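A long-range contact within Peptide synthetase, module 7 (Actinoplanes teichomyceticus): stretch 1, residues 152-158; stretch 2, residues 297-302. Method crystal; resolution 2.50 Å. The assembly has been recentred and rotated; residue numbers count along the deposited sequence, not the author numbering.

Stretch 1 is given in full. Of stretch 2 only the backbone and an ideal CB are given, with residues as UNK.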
ATOM      1  N   ASP B 152     -11.020  -3.769  -1.167  1.00 32.03           N
ATOM      2  CA  ASP B 152      -9.872  -3.363  -2.002  1.00 31.11           C
ATOM      3  C   ASP B 152      -9.132  -4.581  -2.518  1.00 36.19           C
ATOM      4  O   ASP B 152      -8.738  -4.616  -3.686  1.00 34.82           O
ATOM      5  CB  ASP B 152      -8.891  -2.467  -1.242  1.00 32.03           C
ATOM      6  CG  ASP B 152      -9.513  -1.167  -0.817  1.00 38.03           C
ATOM      7  OD1 ASP B 152     -10.063  -0.468  -1.695  1.00 53.42           O
ATOM      8  OD2 ASP B 152      -9.482  -0.851   0.390  1.00 43.26           O
ATOM      9  N   VAL B 153      -8.950  -5.582  -1.648  1.00 34.74           N
ATOM     10  CA  VAL B 153      -8.277  -6.805  -2.052  1.00 31.35           C
ATOM     11  C   VAL B 153      -9.044  -7.428  -3.210  1.00 30.38           C
ATOM     12  O   VAL B 153      -8.448  -7.848  -4.211  1.00 30.29           O
ATOM     13  CB  VAL B 153      -8.138  -7.810  -0.870  1.00 35.83           C
ATOM     14  CG1 VAL B 153      -7.569  -9.163  -1.350  1.00 28.95           C
ATOM     15  CG2 VAL B 153      -7.256  -7.218   0.213  1.00 33.79           C
ATOM     16  N   PHE B 154     -10.370  -7.454  -3.083  1.00 28.72           N
ATOM     17  CA  PHE B 154     -11.222  -8.042  -4.110  1.00 29.41           C
ATOM     18  C   PHE B 154     -10.924  -7.422  -5.487  1.00 34.48           C
ATOM     19  O   PHE B 154     -10.676  -8.137  -6.462  1.00 33.82           O
ATOM     20  CB  PHE B 154     -12.702  -7.872  -3.756  1.00 27.94           C
ATOM     21  CG  PHE B 154     -13.642  -8.559  -4.721  1.00 36.09           C
ATOM     22  CD1 PHE B 154     -14.086  -7.907  -5.873  1.00 36.07           C
ATOM     23  CD2 PHE B 154     -14.071  -9.860  -4.491  1.00 34.31           C
ATOM     24  CE1 PHE B 154     -14.931  -8.544  -6.771  1.00 37.09           C
ATOM     25  CE2 PHE B 154     -14.926 -10.500  -5.380  1.00 34.02           C
ATOM     26  CZ  PHE B 154     -15.355  -9.843  -6.522  1.00 37.65           C
ATOM     27  N   PHE B 155     -10.905  -6.096  -5.561  1.00 30.31           N
ATOM     28  CA  PHE B 155     -10.680  -5.452  -6.846  1.00 35.64           C
ATOM     29  C   PHE B 155      -9.218  -5.493  -7.283  1.00 34.79           C
ATOM     30  O   PHE B 155      -8.946  -5.455  -8.476  1.00 34.39           O
ATOM     31  CB  PHE B 155     -11.231  -4.016  -6.823  1.00 31.53           C
ATOM     32  CG  PHE B 155     -12.729  -3.983  -6.774  1.00 33.60           C
ATOM     33  CD1 PHE B 155     -13.473  -4.317  -7.892  1.00 35.41           C
ATOM     34  CD2 PHE B 155     -13.403  -3.700  -5.592  1.00 36.94           C
ATOM     35  CE1 PHE B 155     -14.859  -4.335  -7.835  1.00 38.61           C
ATOM     36  CE2 PHE B 155     -14.795  -3.718  -5.532  1.00 29.04           C
ATOM     37  CZ  PHE B 155     -15.514  -4.041  -6.643  1.00 31.56           C
ATOM     38  N   ARG B 156      -8.274  -5.614  -6.349  1.00 35.49           N
ATOM     39  CA  ARG B 156      -6.891  -5.821  -6.778  1.00 33.88           C
ATOM     40  C   ARG B 156      -6.802  -7.192  -7.417  1.00 33.24           C
ATOM     41  O   ARG B 156      -6.098  -7.374  -8.406  1.00 38.81           O
ATOM     42  CB  ARG B 156      -5.890  -5.680  -5.619  1.00 38.53           C
ATOM     43  CG  ARG B 156      -5.314  -4.241  -5.472  1.00 46.94           C
ATOM     44  CD  ARG B 156      -4.788  -3.955  -4.063  1.00 45.20           C
ATOM     45  NE  ARG B 156      -4.229  -5.167  -3.462  1.00 54.02           N
ATOM     46  CZ  ARG B 156      -4.110  -5.369  -2.152  1.00 48.28           C
ATOM     47  NH1 ARG B 156      -4.515  -4.437  -1.295  1.00 43.55           N
ATOM     48  NH2 ARG B 156      -3.589  -6.502  -1.701  1.00 37.81           N
ATOM     49  N   ASP B 157      -7.545  -8.156  -6.887  1.00 32.61           N
ATOM     50  CA  ASP B 157      -7.458  -9.510  -7.424  1.00 31.24           C
ATOM     51  C   ASP B 157      -8.313  -9.683  -8.686  1.00 34.20           C
ATOM     52  O   ASP B 157      -7.961 -10.462  -9.573  1.00 34.11           O
ATOM     53  CB  ASP B 157      -7.833 -10.525  -6.351  1.00 29.90           C
ATOM     54  CG  ASP B 157      -6.728 -10.692  -5.298  1.00 36.61           C
ATOM     55  OD1 ASP B 157      -5.574 -10.271  -5.570  1.00 33.61           O
ATOM     56  OD2 ASP B 157      -7.005 -11.240  -4.203  1.00 34.88           O
ATOM     57  N   LEU B 158      -9.418  -8.945  -8.772  1.00 34.74           N
ATOM     58  CA  LEU B 158     -10.213  -8.864 -10.001  1.00 38.59           C
ATOM     59  C   LEU B 158      -9.398  -8.339 -11.208  1.00 36.27           C
ATOM     60  O   LEU B 158      -9.367  -8.960 -12.276  1.00 34.57           O
ATOM     61  CB  LEU B 158     -11.436  -7.970  -9.771  1.00 34.08           C
ATOM     62  CG  LEU B 158     -12.457  -8.006 -10.902  1.00 31.51           C
ATOM     63  CD1 LEU B 158     -12.938  -9.424 -11.111  1.00 34.56           C
ATOM     64  CD2 LEU B 158     -13.615  -7.093 -10.620  1.00 37.59           C
ATOM     65  N   UNK B 297      -2.191 -12.246   6.581  1.00 36.33           N
ATOM     66  CA  UNK B 297      -3.566 -11.772   6.424  1.00 34.20           C
ATOM     67  C   UNK B 297      -3.718 -10.600   5.445  1.00 39.52           C
ATOM     68  O   UNK B 297      -4.827 -10.349   4.956  1.00 38.60           O
ATOM     69  CB  UNK B 297      -4.114 -11.357   7.791  1.00 34.20           C
ATOM     70  N   UNK B 298      -2.625  -9.873   5.186  1.00 34.52           N
ATOM     71  CA  UNK B 298      -2.688  -8.680   4.338  1.00 37.15           C
ATOM     72  C   UNK B 298      -3.370  -8.957   3.000  1.00 36.36           C
ATOM     73  O   UNK B 298      -4.281  -8.226   2.627  1.00 36.98           O
ATOM     74  CB  UNK B 298      -1.279  -8.137   4.094  1.00 37.15           C
ATOM     75  N   UNK B 299      -2.948 -10.015   2.279  1.00 36.38           N
ATOM     76  CA  UNK B 299      -3.563 -10.228   0.964  1.00 29.93           C
ATOM     77  C   UNK B 299      -4.925 -10.971   0.969  1.00 33.48           C
ATOM     78  O   UNK B 299      -5.401 -11.390  -0.097  1.00 29.65           O
ATOM     79  CB  UNK B 299      -2.580 -11.014   0.094  1.00 29.93           C
ATOM     80  N   UNK B 300      -5.545 -11.131   2.136  1.00 33.35           N
ATOM     81  CA  UNK B 300      -6.746 -11.958   2.252  1.00 28.41           C
ATOM     82  C   UNK B 300      -8.047 -11.175   2.292  1.00 28.97           C
ATOM     83  O   UNK B 300      -8.078 -10.031   2.742  1.00 31.19           O
ATOM     84  CB  UNK B 300      -6.649 -12.819   3.513  1.00 28.41           C
ATOM     85  N   UNK B 301      -9.120 -11.828   1.852  1.00 27.59           N
ATOM     86  CA  UNK B 301     -10.490 -11.370   2.071  1.00 26.19           C
ATOM     87  C   UNK B 301     -11.073 -12.103   3.294  1.00 28.55           C
ATOM     88  O   UNK B 301     -10.861 -13.306   3.465  1.00 27.36           O
ATOM     89  CB  UNK B 301     -11.349 -11.609   0.828  1.00 26.19           C
ATOM     90  N   UNK B 302     -11.792 -11.382   4.149  1.00 27.38           N
ATOM     91  CA  UNK B 302     -12.372 -11.973   5.340  1.00 29.39           C
ATOM     92  C   UNK B 302     -12.924 -10.921   6.280  1.00 30.97           C
ATOM     93  O   UNK B 302     -12.588  -9.741   6.177  1.00 33.37           O
ATOM     94  CB  UNK B 302     -11.331 -12.827   6.067  1.00 29.39           C
TER

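Stretch 1 is a run of helix, held by bonds such as R156 N to D152 O (2.9 Å). It offers stretch 2 an apolar patch at V153 and F154 and, a turn further on, the charges of R156 and D157.

Position 297 lies out of reach, with nothing of the helix near its ideal CB, so stretch 1 sets no demand there. The residue is L297; its O accepts a 3.0 Å hydrogen bond from N of position 300, closing a type I beta turn.

At 298 the CA-to-CB bond runs sideways and the ideal CB has no helix atom within 5.5 Å, so a short side chain would contribute little. Yet the guanidinium of R156 lies within range of a longer one. Glutamate fits this best, though glutamine could also be imagined. The deposited residue is E298, with chi1 t and chi2 m, and its end comes nearer: R156 NH2 gives a hydrogen bond to E298 OE2 at 3.3 Å. The 140° angle and oblique approach leave it weak, though it is part of a salt bridge.

Position 299 is the third residue of the turn, with phi -83° and psi 12°. Its CB points sideways, 5.0 Å from R156 NH2, whose charge would tolerate an acceptor; serine, asparagine or aspartate are the commoner choices here. The phi also allows proline, although the helical angles of 298 disfavour one following. It is P299, and its backbone does the work: its O lies 3.4 Å from V153 CG1 and accepts a hydrogen bond from a water, 2.9 Å between P299 O and the water O. The same water donates to D157 OD2, 2.7 Å from its O, so it bridges two acceptors.

The chain becomes extended at 300, where psi is 153° and CB points away from the helix. Stretch 1 therefore leaves the choice wide. The residue is M300, which meets the helix through its backbone, M300 O lying 3.9 Å from V153 CG2.

Position 301 is also extended and closest to V153, CA to CA 6.5 Å. Its CB points sideways, 5.0 Å from V153 CG1, beside an apolar surface. Valine would serve V153 alone; isoleucine, leucine or methionine could reach F154 as well. I301, chi1 m and chi2 t, reaches in, with CG1 3.8 Å from V153 CG1 and CD1 3.9 Å from F154 CB. CD1 sits at the edge of the F154 ring, near its plane.

Position 302 is out of reach, but its phi of 170° and psi of 161° suit glycine far better than a residue with a CB; it is G302.

Stretch 2, residues 297-302: LEPMIG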
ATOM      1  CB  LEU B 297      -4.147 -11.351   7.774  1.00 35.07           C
ATOM      2  CG  LEU B 297      -4.052 -12.345   8.928  1.00 35.57           C
ATOM      3  CD1 LEU B 297      -4.658 -11.713  10.167  1.00 34.27           C
ATOM      4  CD2 LEU B 297      -4.751 -13.644   8.571  1.00 32.16           C
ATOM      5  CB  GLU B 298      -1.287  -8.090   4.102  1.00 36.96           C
ATOM      6  CG  GLU B 298      -1.265  -6.764   3.344  1.00 33.32           C
ATOM      7  CD  GLU B 298      -1.420  -6.899   1.808  1.00 43.30           C
ATOM      8  OE1 GLU B 298      -0.921  -7.885   1.223  1.00 43.31           O
ATOM      9  OE2 GLU B 298      -2.051  -6.012   1.182  1.00 41.45           O
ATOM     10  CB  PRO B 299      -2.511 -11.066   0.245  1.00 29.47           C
ATOM     11  CG  PRO B 299      -1.873 -11.851   1.329  1.00 31.53           C
ATOM     12  CD  PRO B 299      -1.880 -11.004   2.549  1.00 31.78           C
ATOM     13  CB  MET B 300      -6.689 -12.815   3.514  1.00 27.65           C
ATOM     14  CG  MET B 300      -5.483 -13.696   3.637  1.00 34.92           C
ATOM     15  SD  MET B 300      -5.526 -14.779   5.092  1.00 35.98           S
ATOM     16  CE  MET B 300      -6.985 -15.757   4.774  1.00 27.61           C
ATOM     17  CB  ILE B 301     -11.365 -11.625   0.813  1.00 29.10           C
ATOM     18  CG1 ILE B 301     -10.919 -10.697  -0.340  1.00 31.93           C
ATOM     19  CG2 ILE B 301     -12.860 -11.504   1.136  1.00 21.45           C
ATOM     20  CD1 ILE B 301     -11.562 -10.980  -1.667  1.00 26.07           C
TER
HETATM   21  O   HOH W   1      -4.739 -10.934  -2.835  1.00 30.88           O
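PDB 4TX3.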